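Local structure of epidermin leader peptide processing serine protease EpiP (Staphylococcus aureus subsp. aureus, 3QFH) at residues A276-K288 with L325-D337. The protein is a subtilisin-like serine endopeptidase that probably cleaves the leader peptide from the precursor of the lantibiotic epidermin. Numbering follows the deposited sequence.
Sequences AAAGNDGIDVNDK and LSEFSNFGMNYTD
The side-chain amide of Asn330 grips the loop after Gly279: its OD1 accepts from Asp281 N at 3.0 Å and Ile283 N at 3.1 Å, the two donors arriving from opposite faces of the amide plane, the bond from Ile283 N being almost straight (178°). With CG beside the backbone N (chi1 -75°), the amide lies against Gly279, whose O takes Asn330 N at 2.9 Å. Asn330 ND2 turns to Asp305, which also binds Tyr335 OH, and that hydroxyl accepts from Gly279 N at 3.1 Å. Phe331 N bonds to Ile283 O and Phe331 O to Val285 N, a single beta bridge. In this subtilisin-like fold the contact ties the loop leaving parallel strand 273-277 to the loop between the next two strands, 314-319 and 338-341; Asn280, whose OD1 accepts from Thr382 N, probably corresponds to the oxyanion-hole asparagine of subtilisins and lies near the probable Ser-His-Asp triad. Asp284 OD2 accepts from Asn286 N in an Asx turn, while Asn286 ND2 reaches a lone pair of Met333 O at 3.2 Å. Val285 CG2 sits over one face of the Tyr335 ring, 3.8 Å from its centroid. The Phe331 ring lays one face against Asp284 CA.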
# COMPACT_ATOMS: atom_id res chain seq x y z
N ALA A 276 -5.29 0.98 -0.15
CA ALA A 276 -4.23 1.94 -0.01
C ALA A 276 -4.33 2.69 1.32
O ALA A 276 -5.41 3.00 1.79
CB ALA A 276 -4.32 2.94 -1.17
N ALA A 277 -3.18 2.99 1.87
CA ALA A 277 -3.10 3.75 3.11
C ALA A 277 -3.31 5.22 2.86
O ALA A 277 -2.77 5.78 1.90
CB ALA A 277 -1.74 3.56 3.77
N ALA A 278 -4.08 5.86 3.73
CA ALA A 278 -4.21 7.29 3.69
C ALA A 278 -2.84 7.80 4.13
O ALA A 278 -2.04 7.05 4.69
CB ALA A 278 -5.28 7.75 4.65
N GLY A 279 -2.55 9.07 3.85
CA GLY A 279 -1.27 9.65 4.23
C GLY A 279 -1.21 9.83 5.73
O GLY A 279 -2.25 9.73 6.43
N ASN A 280 -0.00 10.12 6.22
CA ASN A 280 0.26 10.30 7.62
C ASN A 280 0.62 11.73 8.01
O ASN A 280 1.43 11.93 8.88
CB ASN A 280 1.38 9.35 8.06
CG ASN A 280 0.98 7.89 7.98
OD1 ASN A 280 0.53 7.32 8.96
ND2 ASN A 280 1.09 7.30 6.80
N ASP A 281 0.00 12.72 7.39
CA ASP A 281 0.34 14.11 7.68
C ASP A 281 -0.78 14.87 8.35
O ASP A 281 -0.71 16.09 8.48
CB ASP A 281 0.76 14.79 6.39
CG ASP A 281 1.98 14.15 5.80
OD1 ASP A 281 3.00 14.08 6.50
OD2 ASP A 281 1.93 13.70 4.64
N GLY A 282 -1.82 14.16 8.76
CA GLY A 282 -2.96 14.77 9.43
C GLY A 282 -3.64 15.87 8.64
O GLY A 282 -4.16 16.83 9.22
N ILE A 283 -3.68 15.75 7.32
CA ILE A 283 -4.31 16.82 6.55
C ILE A 283 -5.64 16.40 5.88
O ILE A 283 -5.85 15.24 5.52
CB ILE A 283 -3.35 17.40 5.49
CG1 ILE A 283 -3.14 16.43 4.34
CG2 ILE A 283 -2.01 17.78 6.12
CD1 ILE A 283 -2.12 16.94 3.34
N ASP A 284 -6.54 17.38 5.78
CA ASP A 284 -7.80 17.22 5.07
C ASP A 284 -7.40 17.38 3.61
O ASP A 284 -7.03 18.48 3.17
CB ASP A 284 -8.80 18.31 5.49
CG ASP A 284 -10.17 18.17 4.79
OD1 ASP A 284 -11.16 18.69 5.35
OD2 ASP A 284 -10.29 17.56 3.70
N VAL A 285 -7.47 16.28 2.86
CA VAL A 285 -7.01 16.30 1.48
C VAL A 285 -7.81 17.21 0.54
O VAL A 285 -7.42 17.37 -0.60
CB VAL A 285 -6.96 14.91 0.88
CG1 VAL A 285 -5.96 14.05 1.66
CG2 VAL A 285 -8.37 14.30 0.86
N ASN A 286 -8.92 17.77 1.01
CA ASN A 286 -9.69 18.70 0.19
C ASN A 286 -9.11 20.09 0.22
O ASN A 286 -9.46 20.91 -0.61
CB ASN A 286 -11.14 18.71 0.63
CG ASN A 286 -11.81 17.41 0.32
OD1 ASN A 286 -11.84 16.98 -0.82
ND2 ASN A 286 -12.35 16.76 1.34
N ASP A 287 -8.22 20.34 1.18
CA ASP A 287 -7.53 21.63 1.28
C ASP A 287 -6.33 21.61 0.35
O ASP A 287 -5.25 21.13 0.72
CB ASP A 287 -7.08 21.88 2.72
CG ASP A 287 -6.31 23.19 2.88
OD1 ASP A 287 -5.93 23.80 1.85
OD2 ASP A 287 -6.09 23.61 4.03
N LYS A 288 -6.51 22.13 -0.86
CA LYS A 288 -5.46 22.13 -1.88
C LYS A 288 -4.19 22.85 -1.43
O LYS A 288 -3.08 22.41 -1.74
CB LYS A 288 -5.97 22.76 -3.18
CG LYS A 288 -7.29 22.17 -3.76
CD LYS A 288 -7.68 22.91 -5.07
CE LYS A 288 -9.11 22.60 -5.57
NZ LYS A 288 -10.18 23.29 -4.78
N LEU A 325 -10.01 9.12 15.40
CA LEU A 325 -9.07 9.19 14.30
C LEU A 325 -7.68 9.55 14.82
O LEU A 325 -7.53 10.44 15.64
CB LEU A 325 -9.49 10.22 13.26
CG LEU A 325 -8.78 10.11 11.91
CD1 LEU A 325 -9.26 8.87 11.21
CD2 LEU A 325 -9.06 11.32 11.05
N SER A 326 -6.66 8.85 14.33
CA SER A 326 -5.30 9.16 14.71
C SER A 326 -4.98 10.59 14.28
O SER A 326 -5.40 11.04 13.20
CB SER A 326 -4.34 8.22 14.02
OG SER A 326 -4.59 6.88 14.37
N GLU A 327 -4.22 11.30 15.10
CA GLU A 327 -3.88 12.70 14.81
C GLU A 327 -3.06 12.83 13.51
O GLU A 327 -3.11 13.85 12.83
CB GLU A 327 -3.15 13.36 15.99
CG GLU A 327 -1.73 12.87 16.28
CD GLU A 327 -1.64 11.51 16.97
OE1 GLU A 327 -0.49 11.09 17.23
OE2 GLU A 327 -2.68 10.86 17.26
N PHE A 328 -2.31 11.79 13.17
CA PHE A 328 -1.50 11.82 11.97
C PHE A 328 -2.24 11.35 10.71
O PHE A 328 -1.71 11.42 9.62
CB PHE A 328 -0.25 10.95 12.16
CG PHE A 328 -0.55 9.51 12.60
CD1 PHE A 328 -0.28 9.11 13.91
CD2 PHE A 328 -1.07 8.58 11.73
CE1 PHE A 328 -0.54 7.82 14.34
CE2 PHE A 328 -1.33 7.27 12.14
CZ PHE A 328 -1.06 6.89 13.45
N SER A 329 -3.47 10.86 10.84
CA SER A 329 -4.15 10.33 9.66
C SER A 329 -4.72 11.40 8.74
O SER A 329 -5.42 12.31 9.16
CB SER A 329 -5.30 9.40 10.06
OG SER A 329 -5.78 8.69 8.90
N ASN A 330 -4.40 11.30 7.47
CA ASN A 330 -5.07 12.15 6.51
C ASN A 330 -6.55 11.73 6.52
O ASN A 330 -6.91 10.64 7.01
CB ASN A 330 -4.49 12.00 5.10
CG ASN A 330 -3.13 12.68 4.94
OD1 ASN A 330 -2.55 13.25 5.88
ND2 ASN A 330 -2.63 12.64 3.71
N PHE A 331 -7.40 12.60 6.01
CA PHE A 331 -8.82 12.34 5.93
C PHE A 331 -9.47 13.32 4.96
O PHE A 331 -8.79 14.18 4.37
CB PHE A 331 -9.44 12.52 7.31
CG PHE A 331 -9.35 13.93 7.82
CD1 PHE A 331 -10.44 14.78 7.75
CD2 PHE A 331 -8.16 14.41 8.36
CE1 PHE A 331 -10.36 16.08 8.21
CE2 PHE A 331 -8.07 15.71 8.84
CZ PHE A 331 -9.18 16.55 8.75
N GLY A 332 -10.79 13.21 4.83
CA GLY A 332 -11.58 14.14 4.04
C GLY A 332 -12.70 13.50 3.26
O GLY A 332 -12.72 12.28 3.05
N MET A 333 -13.69 14.31 2.88
CA MET A 333 -14.80 13.82 2.08
C MET A 333 -14.24 13.33 0.77
O MET A 333 -13.25 13.87 0.26
CB MET A 333 -15.86 14.91 1.79
CG MET A 333 -16.96 15.09 2.85
SD MET A 333 -18.05 13.65 3.12
CE MET A 333 -19.37 14.43 4.03
N ASN A 334 -14.87 12.29 0.24
CA ASN A 334 -14.49 11.68 -1.02
C ASN A 334 -13.05 11.18 -1.03
O ASN A 334 -12.35 11.27 -2.04
CB ASN A 334 -14.78 12.68 -2.13
CG ASN A 334 -16.23 13.12 -2.10
OD1 ASN A 334 -17.12 12.28 -2.04
ND2 ASN A 334 -16.46 14.43 -2.10
N TYR A 335 -12.64 10.65 0.11
CA TYR A 335 -11.29 10.16 0.31
C TYR A 335 -11.34 8.93 1.21
O TYR A 335 -11.26 7.84 0.73
CB TYR A 335 -10.42 11.28 0.89
CG TYR A 335 -8.98 10.93 1.24
CD1 TYR A 335 -8.00 10.91 0.26
CD2 TYR A 335 -8.60 10.68 2.55
CE1 TYR A 335 -6.67 10.63 0.58
CE2 TYR A 335 -7.28 10.40 2.88
CZ TYR A 335 -6.32 10.38 1.88
OH TYR A 335 -5.00 10.11 2.18
N THR A 336 -11.50 9.12 2.50
CA THR A 336 -11.55 7.99 3.43
C THR A 336 -12.77 7.07 3.18
O THR A 336 -13.90 7.55 3.14
CB THR A 336 -11.62 8.51 4.87
OG1 THR A 336 -10.53 9.40 5.10
CG2 THR A 336 -11.58 7.37 5.87
N ASP A 337 -12.51 5.77 3.01
CA ASP A 337 -13.57 4.77 2.84
C ASP A 337 -13.87 3.97 4.11
O ASP A 337 -15.01 3.52 4.33
CB ASP A 337 -13.17 3.78 1.74
CG ASP A 337 -13.07 4.45 0.37
OD1 ASP A 337 -14.04 5.11 -0.02
OD2 ASP A 337 -12.03 4.31 -0.30
O HOH W 1 -13.12 17.14 3.67